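Local coordinates for single-strand binding protein (Thermotoga maritima, PDB 1Z9F) that binds single-stranded DNA, most likely through its OB fold, and assembles as a homotetramer, at the interface of chains A and B. Residues are numbered along the deposited sequence; one frame, centred on the assembly and turned at random. Chains: chain A/B, Single-strand binding protein.

The interface of chains A and B. Residues chain A 22-24, 46-48, 86; chain B 13-16.
Two subunits of this SSB, a member of the OB-fold family, meet here where the start of chain B strand 16-25 pairs antiparallel with the same strand of chain A. The two backbones of A:Ile22 and B:Phe16 grip each other by a reciprocal pair of hydrogen bonds. The amide N of A:Ile22 donates to the carbonyl O of B:Phe16 at 2.9 Å, nearly straight (163° at the hydrogen) but from above the carbonyl plane. In return B:Phe16 N reaches A:Ile22 O at 3.2 Å, more bent, yet lying in the carbonyl plane on a lone pair.

B:Phe15, in the loop just ahead of the strand, buries more surface than any other residue of the patch, 123 Å². Its CG stands anti to the carbonyl carbon (chi1 -65°), which lays the ring across chain A between strands 16-25 and 39-48. The carboxylate of A:Asp48 caps one ring face, CG over the centre and its plane tilted 71° from the ring; the very close approach of OD1 is best read as model error. This carboxylate gets there with CG tucked between the backbone N and the carbonyl carbon (chi1 55°). At the ring's outer rim, the aliphatic stem of A:Arg24 crosses at about a right angle, its CD 3.6 Å from CE1 of B:Phe15. An alanine here would remove the ring that A:Asp48 caps and A:Arg24 borders, and would probably loosen the segment leading into the strand pair.

Alongside the paired backbones, CB of A:Ile22 packs against CB of B:Phe16 at 3.7 Å, the side chains crossing obliquely. The methyl CD1 of A:Leu86 lies 3.6 Å from the carbonyl O of B:Ser14, while CD2 meets the hydroxyl OG. Farther out, A:Leu86 CB rests on one face of the A:Arg24 guanidinium, toward its rim, and may help position the arginine whose stem borders the phenyl ring.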
loop_
_atom_site.group_PDB
_atom_site.type_symbol
_atom_site.label_atom_id
_atom_site.label_comp_id
_atom_site.label_asym_id
_atom_site.label_seq_id
_atom_site.Cartn_x
_atom_site.Cartn_y
_atom_site.Cartn_z
ATOM N N ILE A 22 -7.646 -3.302 -7.180
ATOM C CA ILE A 22 -8.796 -4.034 -7.708
ATOM C C ILE A 22 -8.519 -5.530 -7.518
ATOM O O ILE A 22 -7.554 -6.060 -8.076
ATOM C CB ILE A 22 -9.060 -3.748 -9.182
ATOM C CG1 ILE A 22 -9.509 -2.304 -9.369
ATOM C CG2 ILE A 22 -10.142 -4.664 -9.706
ATOM C CD1 ILE A 22 -9.664 -1.897 -10.808
ATOM N N GLY A 23 -9.353 -6.189 -6.709
ATOM C CA GLY A 23 -9.193 -7.601 -6.432
ATOM C C GLY A 23 -10.481 -8.272 -6.017
ATOM O O GLY A 23 -11.498 -7.615 -5.816
ATOM N N ARG A 24 -10.431 -9.601 -5.907
ATOM C CA ARG A 24 -11.582 -10.393 -5.468
ATOM C C ARG A 24 -11.583 -10.406 -3.941
ATOM O O ARG A 24 -10.523 -10.302 -3.328
ATOM C CB ARG A 24 -11.536 -11.856 -5.969
ATOM C CG ARG A 24 -10.819 -12.179 -7.296
ATOM C CD ARG A 24 -11.423 -11.559 -8.568
ATOM N NE ARG A 24 -12.878 -11.704 -8.687
ATOM C CZ ARG A 24 -13.543 -11.872 -9.834
ATOM N NH1 ARG A 24 -14.865 -11.983 -9.811
ATOM N NH2 ARG A 24 -12.913 -11.926 -11.005
ATOM N N ALA A 46 -7.819 -10.492 -2.849
ATOM C CA ALA A 46 -6.719 -11.112 -3.559
ATOM C C ALA A 46 -6.473 -10.240 -4.758
ATOM O O ALA A 46 -7.363 -10.095 -5.593
ATOM C CB ALA A 46 -7.076 -12.520 -3.993
ATOM N N VAL A 47 -5.283 -9.643 -4.824
ATOM C CA VAL A 47 -4.882 -8.789 -5.943
ATOM C C VAL A 47 -3.707 -9.447 -6.641
ATOM O O VAL A 47 -2.540 -9.200 -6.302
ATOM C CB VAL A 47 -4.456 -7.376 -5.454
ATOM C CG1 VAL A 47 -3.955 -6.500 -6.633
ATOM C CG2 VAL A 47 -5.604 -6.687 -4.681
ATOM N N ASP A 48 -3.990 -10.309 -7.607
ATOM C CA ASP A 48 -2.881 -11.029 -8.215
ATOM C C ASP A 48 -2.159 -10.183 -9.266
ATOM O O ASP A 48 -2.737 -9.292 -9.882
ATOM C CB ASP A 48 -3.231 -12.483 -8.678
ATOM C CG ASP A 48 -4.420 -12.562 -9.632
ATOM O OD1 ASP A 48 -4.809 -11.512 -10.202
ATOM O OD2 ASP A 48 -4.949 -13.693 -9.807
ATOM N N LEU A 86 -15.556 -9.069 -7.149
ATOM C CA LEU A 86 -14.422 -8.215 -7.553
ATOM C C LEU A 86 -14.684 -6.758 -7.215
ATOM O O LEU A 86 -15.629 -6.158 -7.728
ATOM C CB LEU A 86 -14.186 -8.323 -9.065
ATOM C CG LEU A 86 -13.066 -7.483 -9.703
ATOM C CD1 LEU A 86 -11.699 -7.984 -9.301
ATOM C CD2 LEU A 86 -13.187 -7.492 -11.214
ATOM N N MET B 13 -5.983 -8.131 -17.622
ATOM C CA MET B 13 -5.745 -8.948 -16.417
ATOM C C MET B 13 -7.014 -9.052 -15.545
ATOM O O MET B 13 -7.480 -10.163 -15.277
ATOM C CB MET B 13 -4.590 -8.384 -15.576
ATOM C CG MET B 13 -4.051 -9.309 -14.496
ATOM S SD MET B 13 -2.570 -8.601 -13.712
ATOM C CE MET B 13 -1.290 -9.500 -14.617
ATOM N N SER B 14 -7.540 -7.892 -15.118
ATOM C CA SER B 14 -8.775 -7.740 -14.291
ATOM C C SER B 14 -8.473 -7.401 -12.821
ATOM O O SER B 14 -9.312 -7.577 -11.937
ATOM C CB SER B 14 -9.694 -8.964 -14.371
ATOM O OG SER B 14 -10.976 -8.668 -13.858
ATOM N N PHE B 15 -7.270 -6.897 -12.582
ATOM C CA PHE B 15 -6.763 -6.608 -11.258
ATOM C C PHE B 15 -5.940 -5.329 -11.353
ATOM O O PHE B 15 -5.634 -4.887 -12.454
ATOM C CB PHE B 15 -5.906 -7.770 -10.765
ATOM C CG PHE B 15 -6.682 -9.044 -10.561
ATOM C CD1 PHE B 15 -7.342 -9.286 -9.358
ATOM C CD2 PHE B 15 -6.775 -9.997 -11.577
ATOM C CE1 PHE B 15 -8.079 -10.461 -9.160
ATOM C CE2 PHE B 15 -7.511 -11.185 -11.390
ATOM C CZ PHE B 15 -8.163 -11.412 -10.176
ATOM N N PHE B 16 -5.593 -4.727 -10.221
ATOM C CA PHE B 16 -4.922 -3.444 -10.230
ATOM C C PHE B 16 -4.294 -3.189 -8.893
ATOM O O PHE B 16 -4.840 -3.524 -7.879
ATOM C CB PHE B 16 -5.911 -2.326 -10.571
ATOM C CG PHE B 16 -5.269 -0.978 -10.776
ATOM C CD1 PHE B 16 -4.424 -0.766 -11.849
ATOM C CD2 PHE B 16 -5.506 0.073 -9.910
ATOM C CE1 PHE B 16 -3.833 0.453 -12.073
ATOM C CE2 PHE B 16 -4.915 1.307 -10.118
ATOM C CZ PHE B 16 -4.057 1.486 -11.223
#